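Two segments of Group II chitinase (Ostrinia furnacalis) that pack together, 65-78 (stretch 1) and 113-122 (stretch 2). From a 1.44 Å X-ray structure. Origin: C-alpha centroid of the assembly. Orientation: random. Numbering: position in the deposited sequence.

Stretch 1 (65-78) FYERVVEYKRYGIK
Stretch 2, residues 113-122: AFLEKYGFDG

Stretch 1 begins as an alpha helix from Phe65 and tightens into a 3-10 segment over residues 71-75. Backbone bonds mark the change: Val70 N to Tyr66 O is 2.9 Å, whereas Lys73 N to Val70 O spans three residues at 3.0 Å. Gly76 follows with phi/psi 90/4, angles at which a CB would jam against the preceding carbonyl O. Ile77 (-78/142) and Lys78 (-92/129) are extended.

Stretch 2 enters as a helix already under way. Tyr118 sits at -98/-1. Gly119 then leaves helical angles at 84/17, and Phe120 N bonds back to Leu115 O at 3.0 Å. Phe120 (-72/148) is extended, Asp121 sits at -85/-9, and Gly122 is almost fully extended.

The helix axes approach to 11.1 Å, with 71° between their N-to-C directions. The closest CA pairs follow the same order along both chains, though in unequal steps. The CA atoms of Glu67 and Tyr118 are 6.6 Å apart, those of Val70 and Phe120 6.3 Å, and those of Lys78 and Asp121 6.0 Å. The contact buries 534 Å², both sides summed.

Tyr66 points toward stretch 2. Its chi1 of -77° (m) and chi2 of -7° carry the ring among three aromatic residues. The edge of Tyr66 meets the face of Tyr118, with centroids 5.2 Å apart and planes at 70°; Tyr66 CD2 lies 3.7 Å from Tyr118 CG. Phe120 in turn directs its edge at the face of Tyr66, again with centroids 5.2 Å apart, planes at 79°. Such pairings set ring hydrogens against pi density. Phe114, chi1 -167° (t) and chi2 -81°, brings CE1 to 3.7 Å from Tyr66 CE2.

Tyr118 points toward stretch 1, chi1 -61° (m) and chi2 -72°. Glu67 is m, p with chi3 -17°, so its end comes nearer than its sideways CB suggests. Its OE2 lies 4.0 Å from Tyr118 CD1, at the ring edge.

The CB of Phe120 points away, but chi1 -75° (m) and chi2 -76° bring the ring back to stretch 1. Val70, chi1 167° (t), places CG2 over that ring in a CH-pi contact, 3.8 Å from the Phe120 centroid and 20° off the normal. Val70 CG1 is 3.5 Å from Gly119 O. An ideal CB on Gly119 would come within 3.3 Å of Val70 CG1, so the missing side chain gives room here.

Lys73 (m, t, m, t) extends its amine to the turn, where NZ donates to Gly119 O at 2.7 Å. This is the only direct hydrogen bond between the stretches. Asp121, chi1 -71° (m) and chi2 -49°, points toward stretch 1; its OD2 lies 3.2 Å from Lys73 CD and 3.3 Å from Lys78 CA. Lys73 NZ remains 4.5 Å from Asp121 OD1, beyond a salt bridge.

Lys78 (m, m, t, t) also stops short, with NZ 4.4 Å from Asp121 OD1. Water 1 bridges them: it accepts from Lys78 NZ at 2.9 Å and donates to Asp121 OD1 at 2.5 Å.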

# COMPACT_ATOMS: atom_id res chain seq x y z
N PHE A 65 -3.04 -20.73 -4.67
CA PHE A 65 -3.36 -19.30 -4.72
C PHE A 65 -2.48 -18.55 -5.72
O PHE A 65 -2.97 -17.64 -6.40
CB PHE A 65 -3.22 -18.63 -3.34
CG PHE A 65 -4.47 -18.69 -2.48
CD1 PHE A 65 -5.32 -19.78 -2.53
CD2 PHE A 65 -4.76 -17.66 -1.59
CE1 PHE A 65 -6.47 -19.82 -1.71
CE2 PHE A 65 -5.89 -17.70 -0.78
CZ PHE A 65 -6.74 -18.79 -0.84
N TYR A 66 -1.18 -18.88 -5.84
CA TYR A 66 -0.38 -18.20 -6.86
C TYR A 66 -1.02 -18.38 -8.24
O TYR A 66 -1.24 -17.39 -8.97
CB TYR A 66 1.04 -18.73 -6.91
CG TYR A 66 2.03 -18.29 -5.86
CD1 TYR A 66 1.74 -17.30 -4.91
CD2 TYR A 66 3.28 -18.86 -5.84
CE1 TYR A 66 2.70 -16.91 -3.96
CE2 TYR A 66 4.23 -18.48 -4.92
CZ TYR A 66 3.94 -17.51 -3.98
OH TYR A 66 4.91 -17.16 -3.06
N GLU A 67 -1.33 -19.63 -8.61
CA GLU A 67 -1.95 -19.87 -9.91
C GLU A 67 -3.28 -19.17 -10.06
O GLU A 67 -3.61 -18.66 -11.14
CB GLU A 67 -2.11 -21.37 -10.14
CG GLU A 67 -0.80 -22.10 -10.17
CD GLU A 67 -0.30 -22.42 -8.86
OE1 GLU A 67 -0.81 -21.81 -7.90
OE2 GLU A 67 0.63 -23.23 -8.68
N ARG A 68 -4.08 -19.13 -8.99
CA ARG A 68 -5.41 -18.56 -9.08
C ARG A 68 -5.38 -17.04 -9.16
O ARG A 68 -6.40 -16.45 -9.55
CB ARG A 68 -6.24 -19.05 -7.88
CG ARG A 68 -6.66 -20.54 -8.05
CD ARG A 68 -6.95 -21.13 -6.70
NE ARG A 68 -8.12 -20.51 -6.09
CZ ARG A 68 -8.57 -20.82 -4.88
NH1 ARG A 68 -7.95 -21.74 -4.13
NH2 ARG A 68 -9.66 -20.23 -4.42
N VAL A 69 -4.31 -16.37 -8.73
CA VAL A 69 -4.20 -14.93 -8.99
C VAL A 69 -3.54 -14.65 -10.34
O VAL A 69 -3.96 -13.73 -11.07
CB VAL A 69 -3.47 -14.27 -7.80
CG1 VAL A 69 -3.32 -12.75 -8.03
CG2 VAL A 69 -4.29 -14.48 -6.52
N VAL A 70 -2.53 -15.45 -10.71
CA VAL A 70 -1.94 -15.35 -12.05
C VAL A 70 -2.99 -15.60 -13.14
O VAL A 70 -2.82 -15.12 -14.27
CB VAL A 70 -0.70 -16.27 -12.10
CG1 VAL A 70 -0.22 -16.47 -13.53
CG2 VAL A 70 0.42 -15.68 -11.23
N GLU A 71 -4.08 -16.30 -12.83
CA GLU A 71 -5.24 -16.42 -13.71
C GLU A 71 -5.64 -15.10 -14.34
O GLU A 71 -6.07 -15.06 -15.50
CB GLU A 71 -6.43 -16.92 -12.87
CG GLU A 71 -7.82 -16.55 -13.38
CD GLU A 71 -8.19 -17.49 -14.51
OE1 GLU A 71 -7.44 -18.49 -14.67
OE2 GLU A 71 -9.19 -17.21 -15.23
N TYR A 72 -5.50 -14.00 -13.60
CA TYR A 72 -6.02 -12.73 -14.09
C TYR A 72 -5.22 -12.15 -15.26
O TYR A 72 -5.71 -11.21 -15.90
CB TYR A 72 -6.20 -11.73 -12.93
CG TYR A 72 -7.39 -12.15 -12.10
CD1 TYR A 72 -8.68 -11.75 -12.45
CD2 TYR A 72 -7.26 -13.01 -11.02
CE1 TYR A 72 -9.79 -12.18 -11.73
CE2 TYR A 72 -8.37 -13.44 -10.30
CZ TYR A 72 -9.62 -13.03 -10.65
OH TYR A 72 -10.68 -13.46 -9.92
N LYS A 73 -4.05 -12.72 -15.59
CA LYS A 73 -3.39 -12.33 -16.85
C LYS A 73 -4.31 -12.55 -18.05
O LYS A 73 -4.15 -11.88 -19.08
CB LYS A 73 -2.10 -13.12 -17.06
CG LYS A 73 -1.03 -12.91 -15.97
CD LYS A 73 0.32 -13.54 -16.37
CE LYS A 73 0.22 -14.98 -16.79
NZ LYS A 73 1.58 -15.62 -16.97
N ARG A 74 -5.28 -13.46 -17.93
CA ARG A 74 -6.15 -13.74 -19.07
C ARG A 74 -7.01 -12.54 -19.44
O ARG A 74 -7.54 -12.49 -20.56
CB ARG A 74 -7.00 -14.96 -18.77
CG ARG A 74 -7.58 -15.56 -20.05
CD ARG A 74 -7.98 -16.97 -19.85
NE ARG A 74 -8.71 -17.46 -21.01
CZ ARG A 74 -8.15 -18.04 -22.05
NH1 ARG A 74 -6.82 -18.21 -22.09
NH2 ARG A 74 -8.92 -18.46 -23.04
N TYR A 75 -7.19 -11.59 -18.53
CA TYR A 75 -7.92 -10.36 -18.79
C TYR A 75 -7.02 -9.23 -19.29
O TYR A 75 -7.53 -8.13 -19.55
CB TYR A 75 -8.63 -9.88 -17.52
CG TYR A 75 -9.65 -10.85 -17.01
CD1 TYR A 75 -10.96 -10.80 -17.45
CD2 TYR A 75 -9.30 -11.83 -16.07
CE1 TYR A 75 -11.92 -11.70 -16.99
CE2 TYR A 75 -10.25 -12.71 -15.61
CZ TYR A 75 -11.54 -12.65 -16.07
OH TYR A 75 -12.45 -13.55 -15.59
N GLY A 76 -5.71 -9.46 -19.44
CA GLY A 76 -4.79 -8.40 -19.81
C GLY A 76 -4.19 -7.68 -18.61
O GLY A 76 -3.41 -6.73 -18.80
N ILE A 77 -4.50 -8.13 -17.41
CA ILE A 77 -3.94 -7.56 -16.20
C ILE A 77 -2.54 -8.10 -16.02
O ILE A 77 -2.27 -9.26 -16.31
CB ILE A 77 -4.85 -7.95 -15.02
CG1 ILE A 77 -6.21 -7.29 -15.20
CG2 ILE A 77 -4.20 -7.53 -13.66
CD1 ILE A 77 -7.30 -7.84 -14.27
N LYS A 78 -1.62 -7.25 -15.54
CA LYS A 78 -0.26 -7.71 -15.23
C LYS A 78 -0.24 -8.13 -13.76
O LYS A 78 -0.72 -7.38 -12.90
CB LYS A 78 0.76 -6.60 -15.44
CG LYS A 78 0.81 -6.13 -16.92
CD LYS A 78 1.33 -7.28 -17.77
CE LYS A 78 1.41 -6.95 -19.23
NZ LYS A 78 1.68 -8.20 -19.98
N ALA A 113 13.79 -17.24 -11.64
CA ALA A 113 13.29 -18.60 -11.87
C ALA A 113 11.98 -18.84 -11.12
O ALA A 113 11.06 -19.49 -11.64
CB ALA A 113 14.34 -19.62 -11.45
N PHE A 114 11.88 -18.31 -9.90
CA PHE A 114 10.67 -18.43 -9.10
C PHE A 114 9.49 -17.77 -9.80
O PHE A 114 8.41 -18.38 -9.95
CB PHE A 114 10.95 -17.77 -7.74
CG PHE A 114 9.93 -18.06 -6.66
CD1 PHE A 114 8.74 -17.36 -6.60
CD2 PHE A 114 10.20 -18.99 -5.67
CE1 PHE A 114 7.81 -17.60 -5.56
CE2 PHE A 114 9.28 -19.24 -4.65
CZ PHE A 114 8.09 -18.53 -4.59
N LEU A 115 9.67 -16.53 -10.26
CA LEU A 115 8.61 -15.83 -10.99
C LEU A 115 8.17 -16.62 -12.21
O LEU A 115 6.97 -16.76 -12.47
CB LEU A 115 9.09 -14.46 -11.44
CG LEU A 115 9.47 -13.46 -10.36
CD1 LEU A 115 9.98 -12.21 -11.02
CD2 LEU A 115 8.28 -13.14 -9.41
N GLU A 116 9.13 -17.12 -12.99
CA GLU A 116 8.78 -17.83 -14.23
C GLU A 116 8.08 -19.16 -13.93
O GLU A 116 7.15 -19.55 -14.67
CB GLU A 116 10.01 -18.01 -15.12
CG GLU A 116 10.60 -16.69 -15.55
CD GLU A 116 11.71 -16.84 -16.57
OE1 GLU A 116 12.62 -17.65 -16.33
OE2 GLU A 116 11.65 -16.14 -17.60
N LYS A 117 8.47 -19.83 -12.84
CA LYS A 117 7.83 -21.10 -12.47
C LYS A 117 6.33 -20.92 -12.27
O LYS A 117 5.53 -21.75 -12.71
CB LYS A 117 8.47 -21.67 -11.21
CG LYS A 117 7.81 -22.97 -10.72
CD LYS A 117 8.62 -23.57 -9.59
CE LYS A 117 8.00 -24.87 -9.11
NZ LYS A 117 8.90 -25.57 -8.15
N TYR A 118 5.93 -19.83 -11.60
CA TYR A 118 4.53 -19.62 -11.29
C TYR A 118 3.81 -18.71 -12.26
O TYR A 118 2.60 -18.48 -12.09
CB TYR A 118 4.38 -19.13 -9.84
CG TYR A 118 4.91 -20.16 -8.91
CD1 TYR A 118 4.21 -21.36 -8.70
CD2 TYR A 118 6.14 -20.01 -8.28
CE1 TYR A 118 4.71 -22.33 -7.85
CE2 TYR A 118 6.65 -20.99 -7.43
CZ TYR A 118 5.93 -22.16 -7.23
OH TYR A 118 6.40 -23.14 -6.41
N GLY A 119 4.49 -18.18 -13.28
CA GLY A 119 3.83 -17.39 -14.30
C GLY A 119 3.64 -15.93 -13.96
O GLY A 119 2.84 -15.26 -14.61
N PHE A 120 4.35 -15.40 -12.96
CA PHE A 120 4.20 -13.99 -12.63
C PHE A 120 4.83 -13.11 -13.70
O PHE A 120 5.82 -13.49 -14.34
CB PHE A 120 4.86 -13.69 -11.29
CG PHE A 120 4.08 -14.19 -10.09
CD1 PHE A 120 2.94 -13.50 -9.66
CD2 PHE A 120 4.47 -15.34 -9.40
CE1 PHE A 120 2.21 -13.94 -8.56
CE2 PHE A 120 3.74 -15.80 -8.29
CZ PHE A 120 2.61 -15.10 -7.88
N ASP A 121 4.24 -11.93 -13.90
CA ASP A 121 4.72 -10.95 -14.87
C ASP A 121 5.82 -10.05 -14.32
O ASP A 121 6.40 -9.29 -15.09
CB ASP A 121 3.58 -10.02 -15.30
CG ASP A 121 2.58 -10.70 -16.17
OD1 ASP A 121 2.99 -11.38 -17.16
OD2 ASP A 121 1.37 -10.55 -15.88
N GLY A 122 6.10 -10.11 -13.03
CA GLY A 122 7.11 -9.21 -12.47
C GLY A 122 7.24 -9.41 -10.97
O GLY A 122 6.52 -10.21 -10.35
O HOH W 1 3.73 -10.10 -19.14